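Local coordinates for glycoside hydrolase (Streptococcus pneumoniae serotype 4, PDB 6ORH), which probably hydrolyses alpha-L-fucosyl linkages as a family 29 glycoside hydrolase, contributing to the breakdown of host-derived carbohydrate antigens, at residues I27-P31 with N32-D36; Y91-V95 with S96-R100; Y145-A148 with Q149-E152; D271-L275 with E276-E280. The protein carries 2 engineered substitutions. All coordinates share one frame; numbering follows the deposited sequence. Where two conformers were deposited one is given.

In the fold
All four contacts are local and lie in series along the chain; none nests in or crosses another. All fall in the alpha-L-fucosidase region, whose parallel strands form a TIM-barrel type of core. Contact 1 comes first and turns the chain from strand 23-27 into the short helix 31-35, beside the bound fucose. Contact 2 closes turns in the long loop between strand 70-74 and helix 105-116. Its nearest atoms are about 5 Å from those of contact 1. Contact 3 lies wholly inside helix 139-154. Contact 4 begins helix 275-284 after strand 250-259, with its centre about 37 Å from that of contact 3.

Contact 1: residues I27-P31 with N32-D36; sequences IHFGP and NTFYD. With FUC (alpha-L-fucopyranose), chain C.
From Gly30 the chain turns into a short helix of loose bonding, with Thr33 N reaching back to Gly30 O at 2.9 Å. Tyr35 N meets Pro31 O at 2.9 Å. Phe34 N also leans on Pro31 O, but that bond is weak and bent. The first torsion of Thr33 sets OG1 beside its own backbone N (chi1 -48°), facing the turn. There Thr33 OG1 accepts from Gly30 N at 3.2 Å in a fairly straight bond. The hydroxyl gives its own proton to a water 2.8 Å from OG1, and this water donates to His28 O. The loop leaves strand 23-27 at its C-terminal end, where TIM-barrel enzymes keep their active sites. His28 lines that pocket. Fucose O4 lies in the plane of the His28 ring at its edge, hydrogen-bonded to NE2 at 2.8 Å. His28 ND1 is bonded to Asn295, which helps fix the rotation of the ring. His78 and Trp39 also bond the sugar. Phe29 lies roughly perpendicular to Thr33, with Phe29 CD1 3.6 Å from Thr33 OG1. Phe29 CZ packs against Phe34 CE2 at 4.1 Å. Tyr35 turns its ring edge to Pro31 O, with CD1 at 3.4 Å, while its hydroxyl bonds to Asp45 N.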
loop_
_atom_site.group_PDB
_atom_site.type_symbol
_atom_site.label_atom_id
_atom_site.label_comp_id
_atom_site.label_asym_id
_atom_site.label_seq_id
_atom_site.Cartn_x
_atom_site.Cartn_y
_atom_site.Cartn_z
ATOM N N ILE A 27 -26.706 4.192 -1.471
ATOM C CA ILE A 27 -27.442 5.405 -1.829
ATOM C C ILE A 27 -27.712 6.199 -0.551
ATOM O O ILE A 27 -28.470 5.741 0.311
ATOM C CB ILE A 27 -28.742 5.050 -2.588
ATOM C CG1 ILE A 27 -28.434 4.383 -3.937
ATOM C CG2 ILE A 27 -29.575 6.316 -2.773
ATOM C CD1 ILE A 27 -29.649 4.161 -4.872
ATOM N N HIS A 28 -27.082 7.387 -0.449
ATOM C CA HIS A 28 -27.379 8.368 0.592
ATOM C C HIS A 28 -28.215 9.482 -0.043
ATOM O O HIS A 28 -27.735 10.184 -0.927
ATOM C CB HIS A 28 -26.103 8.996 1.213
ATOM C CG HIS A 28 -25.379 8.125 2.196
ATOM N ND1 HIS A 28 -24.703 6.973 1.807
ATOM C CD2 HIS A 28 -25.175 8.263 3.529
ATOM C CE1 HIS A 28 -24.131 6.433 2.895
ATOM N NE2 HIS A 28 -24.395 7.211 3.947
ATOM N N PHE A 29 -29.463 9.600 0.419
ATOM C CA PHE A 29 -30.392 10.606 -0.089
ATOM C C PHE A 29 -31.357 10.943 1.040
ATOM O O PHE A 29 -31.704 10.080 1.846
ATOM C CB PHE A 29 -31.165 10.005 -1.265
ATOM C CG PHE A 29 -32.222 10.915 -1.850
ATOM C CD1 PHE A 29 -31.850 12.070 -2.523
ATOM C CD2 PHE A 29 -33.566 10.630 -1.697
ATOM C CE1 PHE A 29 -32.812 12.918 -3.064
ATOM C CE2 PHE A 29 -34.535 11.462 -2.256
ATOM C CZ PHE A 29 -34.151 12.621 -2.916
ATOM N N GLY A 30 -31.745 12.218 1.148
ATOM C CA GLY A 30 -32.704 12.574 2.177
ATOM C C GLY A 30 -32.706 14.084 2.389
ATOM O O GLY A 30 -32.267 14.816 1.515
ATOM N N PRO A 31 -33.176 14.554 3.554
ATOM C CA PRO A 31 -33.133 15.980 3.893
ATOM C C PRO A 31 -31.760 16.611 3.686
ATOM O O PRO A 31 -31.664 17.742 3.226
ATOM C CB PRO A 31 -33.523 15.963 5.370
ATOM C CG PRO A 31 -34.482 14.793 5.472
ATOM C CD PRO A 31 -33.810 13.741 4.606
ATOM N N ASN A 32 -30.679 15.884 4.005
ATOM C CA ASN A 32 -29.345 16.445 3.826
ATOM C C ASN A 32 -29.110 16.893 2.392
ATOM O O ASN A 32 -28.325 17.815 2.160
ATOM C CB ASN A 32 -28.236 15.483 4.284
ATOM C CG ASN A 32 -28.238 15.283 5.780
ATOM O OD1 ASN A 32 -28.976 15.953 6.499
ATOM N ND2 ASN A 32 -27.398 14.372 6.264
ATOM N N THR A 33 -29.728 16.208 1.414
ATOM C CA THR A 33 -29.545 16.554 0.012
ATOM C C THR A 33 -30.118 17.953 -0.222
ATOM O O THR A 33 -29.584 18.673 -1.065
ATOM C CB THR A 33 -30.251 15.549 -0.913
ATOM O OG1 THR A 33 -29.890 14.230 -0.470
ATOM C CG2 THR A 33 -29.930 15.713 -2.387
ATOM N N PHE A 34 -31.220 18.261 0.474
ATOM C CA PHE A 34 -31.901 19.540 0.286
ATOM C C PHE A 34 -31.269 20.639 1.138
ATOM O O PHE A 34 -31.396 21.823 0.810
ATOM C CB PHE A 34 -33.403 19.378 0.529
ATOM C CG PHE A 34 -34.043 18.520 -0.530
ATOM C CD1 PHE A 34 -34.475 19.074 -1.729
ATOM C CD2 PHE A 34 -34.156 17.145 -0.349
ATOM C CE1 PHE A 34 -35.025 18.277 -2.722
ATOM C CE2 PHE A 34 -34.698 16.347 -1.348
ATOM C CZ PHE A 34 -35.128 16.913 -2.532
ATOM N N TYR A 35 -30.575 20.259 2.213
ATOM C CA TYR A 35 -29.900 21.230 3.061
ATOM C C TYR A 35 -28.419 21.370 2.714
ATOM O O TYR A 35 -27.729 22.135 3.387
ATOM C CB TYR A 35 -30.054 20.874 4.541
ATOM C CG TYR A 35 -31.389 21.280 5.116
ATOM C CD1 TYR A 35 -32.545 20.561 4.837
ATOM C CD2 TYR A 35 -31.515 22.429 5.883
ATOM C CE1 TYR A 35 -33.786 20.947 5.328
ATOM C CE2 TYR A 35 -32.743 22.819 6.396
ATOM C CZ TYR A 35 -33.883 22.076 6.129
ATOM O OH TYR A 35 -35.105 22.470 6.608
ATOM N N ASP A 36 -27.944 20.637 1.694
ATOM C CA ASP A 36 -26.569 20.758 1.230
ATOM C C ASP A 36 -25.607 20.558 2.408
ATOM O O ASP A 36 -24.763 21.403 2.692
ATOM C CB ASP A 36 -26.384 22.080 0.468
ATOM C CG ASP A 36 -25.075 22.213 -0.284
ATOM O OD1 ASP A 36 -24.403 21.193 -0.546
ATOM O OD2 ASP A 36 -24.747 23.351 -0.631
HETATM C C1 FUC C . -20.437 7.601 8.716
HETATM C C2 FUC C . -21.659 8.502 8.665
HETATM C C3 FUC C . -21.710 9.132 7.278
HETATM C C4 FUC C . -21.929 8.045 6.221
HETATM C C5 FUC C . -20.771 7.023 6.347
HETATM C C6 FUC C . -20.984 5.804 5.468
HETATM O O2 FUC C . -21.479 9.518 9.668
HETATM O O3 FUC C . -22.782 10.091 7.240
HETATM O O4 FUC C . -23.234 7.437 6.437
HETATM O O5 FUC C . -20.589 6.554 7.743
HETATM O O HOH W 1 -27.951 12.783 -1.971
#

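Contact 2: residues Y91-V95 with S96-R100; sequences YSVKV and SPWRR. With EDO (1,2-ethanediol), chain J.
Val93 O is gripped by three donors: the backbone N and the hydroxyl of Ser96, and a water. Ser96 N lies 3.0 Å from Val93 O in a nearly straight bond. Ser96 OG donates to the same Val93 O at 3.1 Å. Both donors come from one face of the carbonyl. The N stands far above the plane, and the hydroxyl is only tilted from it. The hydroxyl can reach because OG sits between the backbone N and the carbonyl carbon of Ser96 (chi1 86°). The water donates to Val93 O at 2.7 Å and also to Trp98 O, so it bridges the two turns. Ser96 OG in addition accepts a weak bond from Trp98 N. The stretch belongs to the loop between strand 70-74 and helix 105-116 of the barrel domain. It opens with an ST turn, in which Ser92 OG accepts from Lys94 N at 3.0 Å. Arg100 N then closes a further turn onto Pro97 O. Val93 and Trp98 run alongside each other in one direction, with Val93 CG1 4.0 Å from Trp98 CE3. Arg99 bends at chi2 (-81°) and folds back over the indole. Its CG lies over one face of the ring system, and Trp98 NE1 sits over the centre of the guanidinium. The guanidinium edge is turned to an ethanediol, probably from the crystallisation liquor, with Arg99 NH1 2.7 Å from its O1. Arg99 NE forms a salt bridge with Glu108.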
loop_
_atom_site.group_PDB
_atom_site.type_symbol
_atom_site.label_atom_id
_atom_site.label_comp_id
_atom_site.label_asym_id
_atom_site.label_seq_id
_atom_site.Cartn_x
_atom_site.Cartn_y
_atom_site.Cartn_z
ATOM N N TYR A 91 -41.974 11.652 12.058
ATOM C CA TYR A 91 -40.919 12.339 11.318
ATOM C C TYR A 91 -40.507 11.508 10.105
ATOM O O TYR A 91 -39.463 10.858 10.109
ATOM C CB TYR A 91 -39.724 12.655 12.222
ATOM C CG TYR A 91 -38.745 13.676 11.697
ATOM C CD1 TYR A 91 -39.170 14.938 11.291
ATOM C CD2 TYR A 91 -37.383 13.414 11.664
ATOM C CE1 TYR A 91 -38.262 15.905 10.877
ATOM C CE2 TYR A 91 -36.467 14.365 11.237
ATOM C CZ TYR A 91 -36.910 15.607 10.816
ATOM O OH TYR A 91 -36.011 16.547 10.416
ATOM N N SER A 92 -41.353 11.535 9.077
ATOM C CA SER A 92 -41.183 10.657 7.924
ATOM C C SER A 92 -41.745 11.342 6.682
ATOM O O SER A 92 -42.282 12.453 6.727
ATOM C CB SER A 92 -41.891 9.344 8.173
ATOM O OG SER A 92 -43.278 9.502 7.847
ATOM N N VAL A 93 -41.599 10.655 5.550
ATOM C CA VAL A 93 -42.146 11.096 4.281
ATOM C C VAL A 93 -43.652 11.346 4.362
ATOM O O VAL A 93 -44.157 12.041 3.491
ATOM C CB VAL A 93 -41.805 10.082 3.174
ATOM C CG1 VAL A 93 -40.353 10.263 2.724
ATOM C CG2 VAL A 93 -42.120 8.643 3.570
ATOM N N LYS A 94 -44.330 10.785 5.364
ATOM C CA LYS A 94 -45.773 11.007 5.497
ATOM C C LYS A 94 -46.100 12.495 5.615
ATOM O O LYS A 94 -47.182 12.918 5.195
ATOM C CB LYS A 94 -46.343 10.335 6.742
ATOM C CG LYS A 94 -46.557 8.832 6.667
ATOM C CD LYS A 94 -47.427 8.350 7.827
ATOM C CE LYS A 94 -47.727 6.866 7.744
ATOM N NZ LYS A 94 -48.556 6.404 8.888
ATOM N N VAL A 95 -45.188 13.294 6.173
ATOM C CA VAL A 95 -45.473 14.709 6.368
ATOM C C VAL A 95 -44.715 15.580 5.366
ATOM O O VAL A 95 -44.657 16.810 5.512
ATOM C CB VAL A 95 -45.226 15.147 7.826
ATOM C CG1 VAL A 95 -46.159 14.443 8.806
ATOM C CG2 VAL A 95 -43.777 14.989 8.253
ATOM N N SER A 96 -44.167 14.956 4.311
ATOM C CA SER A 96 -43.480 15.707 3.277
ATOM C C SER A 96 -44.415 15.881 2.080
ATOM O O SER A 96 -45.371 15.132 1.936
ATOM C CB SER A 96 -42.189 15.038 2.873
ATOM O OG SER A 96 -42.411 14.049 1.875
ATOM N N PRO A 97 -44.198 16.885 1.209
ATOM C CA PRO A 97 -45.033 17.027 0.014
ATOM C C PRO A 97 -44.735 16.032 -1.097
ATOM O O PRO A 97 -45.496 15.925 -2.060
ATOM C CB PRO A 97 -44.769 18.450 -0.475
ATOM C CG PRO A 97 -43.452 18.860 0.151
ATOM C CD PRO A 97 -43.239 17.984 1.368
ATOM N N TRP A 98 -43.616 15.309 -0.973
ATOM C CA TRP A 98 -43.279 14.341 -2.004
ATOM C C TRP A 98 -44.442 13.355 -2.155
ATOM O O TRP A 98 -44.926 12.836 -1.158
ATOM C CB TRP A 98 -41.984 13.618 -1.567
ATOM C CG TRP A 98 -41.497 12.586 -2.540
ATOM C CD1 TRP A 98 -41.198 12.791 -3.850
ATOM C CD2 TRP A 98 -41.223 11.194 -2.277
ATOM N NE1 TRP A 98 -40.785 11.625 -4.438
ATOM C CE2 TRP A 98 -40.774 10.631 -3.494
ATOM C CE3 TRP A 98 -41.321 10.375 -1.148
ATOM C CZ2 TRP A 98 -40.459 9.278 -3.613
ATOM C CZ3 TRP A 98 -40.967 9.041 -1.251
ATOM C CH2 TRP A 98 -40.534 8.504 -2.469
ATOM N N ARG A 99 -44.880 13.076 -3.401
ATOM C CA ARG A 99 -45.983 12.140 -3.655
ATOM C C ARG A 99 -47.226 12.485 -2.822
ATOM O O ARG A 99 -48.013 11.603 -2.462
ATOM C CB ARG A 99 -45.560 10.688 -3.418
ATOM C CG ARG A 99 -44.233 10.312 -4.062
ATOM C CD ARG A 99 -44.388 9.992 -5.533
ATOM N NE ARG A 99 -43.205 9.292 -6.026
ATOM C CZ ARG A 99 -42.414 9.745 -6.996
ATOM N NH1 ARG A 99 -42.681 10.891 -7.602
ATOM N NH2 ARG A 99 -41.355 9.042 -7.382
ATOM N N ARG A 100 -47.394 13.777 -2.517
ATOM C CA ARG A 100 -48.492 14.292 -1.703
ATOM C C ARG A 100 -48.632 13.541 -0.382
ATOM O O ARG A 100 -49.745 13.259 0.065
ATOM C CB ARG A 100 -49.825 14.244 -2.457
ATOM C CG ARG A 100 -50.360 15.614 -2.844
ATOM C CD ARG A 100 -51.286 15.469 -4.042
ATOM N NE ARG A 100 -50.771 14.442 -4.940
ATOM C CZ ARG A 100 -51.125 14.323 -6.216
ATOM N NH1 ARG A 100 -52.003 15.170 -6.726
ATOM N NH2 ARG A 100 -50.592 13.381 -6.973
HETATM C C1 EDO J . -41.620 10.591 -10.832
HETATM O O1 EDO J . -41.095 11.305 -9.753
HETATM C C2 EDO J . -42.045 11.578 -11.815
HETATM O O2 EDO J . -42.824 12.531 -11.130
HETATM O O HOH W 2 -44.529 11.149 0.947
#

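Contact 3: residues Y145-A148 with Q149-E152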
loop_
_atom_site.group_PDB
_atom_site.type_symbol
_atom_site.label_atom_id
_atom_site.label_comp_id
_atom_site.label_asym_id
_atom_site.label_seq_id
_atom_site.Cartn_x
_atom_site.Cartn_y
_atom_site.Cartn_z
ATOM N N TYR A 145 -38.123 1.140 19.494
ATOM C CA TYR A 145 -38.414 1.904 18.287
ATOM C C TYR A 145 -37.575 1.348 17.130
ATOM O O TYR A 145 -38.109 1.036 16.053
ATOM C CB TYR A 145 -38.107 3.390 18.539
ATOM C CG TYR A 145 -38.103 4.285 17.323
ATOM C CD1 TYR A 145 -39.269 4.500 16.599
ATOM C CD2 TYR A 145 -36.940 4.885 16.844
ATOM C CE1 TYR A 145 -39.284 5.322 15.491
ATOM C CE2 TYR A 145 -36.947 5.723 15.733
ATOM C CZ TYR A 145 -38.125 5.914 15.029
ATOM O OH TYR A 145 -38.186 6.706 13.918
ATOM N N TYR A 146 -36.269 1.220 17.383
ATOM C CA TYR A 146 -35.347 0.710 16.361
ATOM C C TYR A 146 -35.782 -0.679 15.893
ATOM O O TYR A 146 -35.869 -0.945 14.679
ATOM C CB TYR A 146 -33.894 0.754 16.866
ATOM C CG TYR A 146 -32.875 0.533 15.773
ATOM C CD1 TYR A 146 -32.527 -0.764 15.397
ATOM C CD2 TYR A 146 -32.251 1.594 15.150
ATOM C CE1 TYR A 146 -31.603 -0.984 14.385
ATOM C CE2 TYR A 146 -31.321 1.396 14.135
ATOM C CZ TYR A 146 -31.032 0.098 13.734
ATOM O OH TYR A 146 -30.096 -0.136 12.754
ATOM N N LEU A 147 -36.045 -1.564 16.860
ATOM C CA LEU A 147 -36.412 -2.953 16.595
ATOM C C LEU A 147 -37.739 -3.013 15.834
ATOM O O LEU A 147 -37.892 -3.792 14.894
ATOM C CB LEU A 147 -36.489 -3.730 17.920
ATOM C CG LEU A 147 -36.882 -5.203 17.775
ATOM C CD1 LEU A 147 -35.892 -5.957 16.890
ATOM C CD2 LEU A 147 -36.986 -5.878 19.145
ATOM N N ALA A 148 -38.715 -2.199 16.245
ATOM C CA ALA A 148 -39.983 -2.155 15.522
ATOM C C ALA A 148 -39.778 -1.749 14.062
ATOM O O ALA A 148 -40.493 -2.239 13.196
ATOM C CB ALA A 148 -40.967 -1.234 16.199
ATOM N N GLN A 149 -38.819 -0.853 13.793
ATOM C CA GLN A 149 -38.587 -0.471 12.408
ATOM C C GLN A 149 -37.911 -1.616 11.653
ATOM O O GLN A 149 -38.253 -1.852 10.487
ATOM C CB GLN A 149 -37.884 0.888 12.342
ATOM C CG GLN A 149 -38.828 1.986 12.806
ATOM C CD GLN A 149 -38.236 3.340 12.551
ATOM O OE1 GLN A 149 -37.016 3.547 12.659
ATOM N NE2 GLN A 149 -39.113 4.278 12.249
ATOM N N LEU A 150 -36.943 -2.288 12.289
ATOM C CA LEU A 150 -36.368 -3.481 11.667
ATOM C C LEU A 150 -37.498 -4.426 11.238
ATOM O O LEU A 150 -37.457 -4.963 10.123
ATOM C CB LEU A 150 -35.411 -4.206 12.616
ATOM C CG LEU A 150 -34.051 -3.542 12.886
ATOM C CD1 LEU A 150 -33.249 -4.387 13.863
ATOM C CD2 LEU A 150 -33.282 -3.363 11.582
ATOM N N LYS A 151 -38.489 -4.649 12.130
ATOM C CA LYS A 151 -39.576 -5.579 11.837
ATOM C C LYS A 151 -40.409 -5.071 10.662
ATOM O O LYS A 151 -40.757 -5.839 9.763
ATOM C CB LYS A 151 -40.435 -5.747 13.098
ATOM C CG LYS A 151 -39.727 -6.592 14.154
ATOM C CD LYS A 151 -40.515 -6.700 15.451
ATOM C CE LYS A 151 -39.831 -7.587 16.471
ATOM N NZ LYS A 151 -40.653 -7.659 17.704
ATOM N N GLU A 152 -40.728 -3.775 10.651
ATOM C CA GLU A 152 -41.500 -3.188 9.560
ATOM C C GLU A 152 -40.798 -3.400 8.223
ATOM O O GLU A 152 -41.444 -3.671 7.204
ATOM C CB GLU A 152 -41.578 -1.671 9.682
ATOM C CG GLU A 152 -42.658 -1.225 10.609
ATOM C CD GLU A 152 -42.840 0.283 10.645
ATOM O OE1 GLU A 152 -41.826 1.026 10.649
ATOM O OE2 GLU A 152 -44.014 0.713 10.632
#
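The carboxamide of Gln149 lies against the Tyr145 ring, with Gln149 OE1 over one face and 3.5 Å from Tyr145 CZ. The two flat groups are not parallel: their planes stand 41° apart. Gln149 NE2 comes to 3.4 Å from Tyr145 CE1, and it is hydrogen-bonded to Thr86 OG1. The Tyr146 ring meets Leu150 obliquely. Leu150 CD1 lies 3.8 Å from Tyr146 CE1, and CG is as near to the same atom. Trp188 of helix 185-196 stacks on Tyr146, whose hydroxyl bonds to Leu124 O. Both tyrosines keep CG opposite the backbone N, chi1 169° for Tyr145, which swings the rings toward the residues one turn on. Gln149 holds its CG beside its own N, and its extended chain carries the amide back over the Tyr145 ring. Leu147 and Lys151 make a third one-turn pair, with Leu147 CG 4.0 Å from Lys151 CE. All of this rides on regular alpha-helical bonds inside helix 139-154. Leu150 N to Tyr146 O is 2.9 Å, and Glu152 N to Ala148 O is 3.0 Å. The helix thus turns two kinds of surface to its neighbours: apolar Leu147 and Leu150 meet helix 185-196, while the polar ends of Gln149 and Glu152 are bonded to the loop that holds Thr86, the Glu152 carboxylate reaching Tyr84 and Ala87 N as well.

Contact 4: residues D271-L275 with E276-E280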
loop_
_atom_site.group_PDB
_atom_site.type_symbol
_atom_site.label_atom_id
_atom_site.label_comp_id
_atom_site.label_asym_id
_atom_site.label_seq_id
_atom_site.Cartn_x
_atom_site.Cartn_y
_atom_site.Cartn_z
ATOM N N ASP A 271 -17.624 17.102 -7.636
ATOM C CA ASP A 271 -17.517 16.283 -8.825
ATOM C C ASP A 271 -17.226 14.840 -8.435
ATOM O O ASP A 271 -16.566 14.609 -7.413
ATOM C CB ASP A 271 -16.366 16.806 -9.685
ATOM C CG ASP A 271 -16.684 18.171 -10.271
ATOM O OD1 ASP A 271 -17.720 18.286 -10.933
ATOM O OD2 ASP A 271 -15.888 19.104 -10.063
ATOM N N PRO A 272 -17.620 13.843 -9.258
ATOM C CA PRO A 272 -17.251 12.448 -9.009
ATOM C C PRO A 272 -15.758 12.219 -9.218
ATOM O O PRO A 272 -15.096 12.955 -9.958
ATOM C CB PRO A 272 -17.981 11.637 -10.079
ATOM C CG PRO A 272 -18.204 12.674 -11.187
ATOM C CD PRO A 272 -18.412 13.995 -10.493
ATOM N N LYS A 273 -15.256 11.158 -8.581
ATOM C CA LYS A 273 -13.886 10.715 -8.767
ATOM C C LYS A 273 -13.598 10.425 -10.236
ATOM O O LYS A 273 -14.456 9.988 -11.004
ATOM C CB LYS A 273 -13.671 9.476 -7.886
ATOM C CG LYS A 273 -13.550 9.836 -6.410
ATOM C CD LYS A 273 -13.397 8.599 -5.535
ATOM C CE LYS A 273 -13.157 8.878 -4.057
ATOM N NZ LYS A 273 -14.184 9.729 -3.422
ATOM N N SER A 274 -12.333 10.599 -10.650
ATOM C CA SER A 274 -11.939 10.201 -11.995
ATOM C C SER A 274 -11.974 8.681 -12.180
ATOM O O SER A 274 -11.926 7.911 -11.199
ATOM C CB SER A 274 -10.535 10.705 -12.312
ATOM O OG SER A 274 -9.591 10.061 -11.447
ATOM N N LEU A 275 -11.969 8.245 -13.441
ATOM C CA LEU A 275 -11.811 6.828 -13.724
ATOM C C LEU A 275 -10.534 6.296 -13.064
ATOM O O LEU A 275 -10.552 5.231 -12.468
ATOM C CB LEU A 275 -11.830 6.548 -15.228
ATOM C CG LEU A 275 -11.659 5.085 -15.619
ATOM C CD1 LEU A 275 -12.810 4.236 -15.081
ATOM C CD2 LEU A 275 -11.541 4.931 -17.136
ATOM N N GLU A 276 -9.428 7.039 -13.204
ATOM C CA GLU A 276 -8.140 6.649 -12.644
ATOM C C GLU A 276 -8.296 6.372 -11.148
ATOM O O GLU A 276 -7.807 5.358 -10.638
ATOM C CB GLU A 276 -7.085 7.738 -12.886
ATOM C CG GLU A 276 -5.656 7.234 -12.767
ATOM C CD GLU A 276 -4.621 8.080 -13.494
ATOM O OE1 GLU A 276 -4.993 8.704 -14.506
ATOM O OE2 GLU A 276 -3.453 8.115 -13.044
ATOM N N GLU A 277 -8.982 7.286 -10.461
ATOM C CA GLU A 277 -9.175 7.174 -9.015
ATOM C C GLU A 277 -10.012 5.929 -8.698
ATOM O O GLU A 277 -9.684 5.177 -7.764
ATOM C CB GLU A 277 -9.784 8.452 -8.441
ATOM C CG GLU A 277 -8.774 9.587 -8.294
ATOM C CD GLU A 277 -9.405 10.940 -7.997
ATOM O OE1 GLU A 277 -8.713 11.813 -7.418
ATOM O OE2 GLU A 277 -10.596 11.133 -8.342
ATOM N N LEU A 278 -11.067 5.676 -9.488
ATOM C CA LEU A 278 -11.895 4.515 -9.183
ATOM C C LEU A 278 -11.131 3.224 -9.422
ATOM O O LEU A 278 -11.369 2.222 -8.745
ATOM C CB LEU A 278 -13.192 4.550 -10.008
ATOM C CG LEU A 278 -14.165 5.644 -9.600
ATOM C CD1 LEU A 278 -15.321 5.705 -10.610
ATOM C CD2 LEU A 278 -14.694 5.412 -8.184
ATOM N N VAL A 279 -10.247 3.227 -10.434
ATOM C CA VAL A 279 -9.456 2.052 -10.752
ATOM C C VAL A 279 -8.502 1.744 -9.599
ATOM O O VAL A 279 -8.353 0.577 -9.242
ATOM C CB VAL A 279 -8.737 2.200 -12.120
ATOM C CG1 VAL A 279 -7.616 1.181 -12.261
ATOM C CG2 VAL A 279 -9.735 2.028 -13.264
ATOM N N GLU A 280 -7.887 2.770 -8.993
ATOM C CA GLU A 280 -7.025 2.542 -7.836
ATOM C C GLU A 280 -7.826 1.928 -6.690
ATOM O O GLU A 280 -7.379 0.937 -6.091
ATOM C CB GLU A 280 -6.278 3.799 -7.381
ATOM C CG GLU A 280 -5.263 4.253 -8.435
ATOM C CD GLU A 280 -4.291 3.174 -8.857
ATOM O OE1 GLU A 280 -4.299 2.795 -10.037
ATOM O OE2 GLU A 280 -3.533 2.686 -7.979
#
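Ser274 and Glu277 bond each other twice, and each uses its side chain to hold the other's backbone N. This is a capping box, and it starts helix 275-284 after the loop that follows strand 250-259. Ser274 is the N-cap. Its OG accepts from Glu277 N at 3.0 Å in a fairly straight bond. A chi1 of 65° tucks the hydroxyl in over the serine's own backbone, facing the first helical turn. In return Glu277 OE2 takes the N-H of Ser274 at 2.9 Å. The N-H comes to the anti side of the oxygen, 27° out of the carboxylate plane. The Glu277 chain runs extended past the serine hydroxyl to get there, with CG 3.3 Å from Ser274 OG. A carboxylate in the first turn would also be expected to suit the positive end of the helix dipole. Glu277 OE2 presses close to Lys273 as well, 3.5 Å from its CB, where the lysine chain runs across the glutamate. The charged ends do not meet; Lys273 NZ is bonded to Ser259 O instead. Further along, Glu280 forms a salt bridge with Arg420 on strand 417-426. Regular helical bonds follow the cap, with Leu278 N 2.9 Å from Ser274 O. Val279 N bonds to Leu275 O, and Val279 CG2 rests 3.4 Å from that same Leu275 O and 4.2 Å from Leu275 CD1.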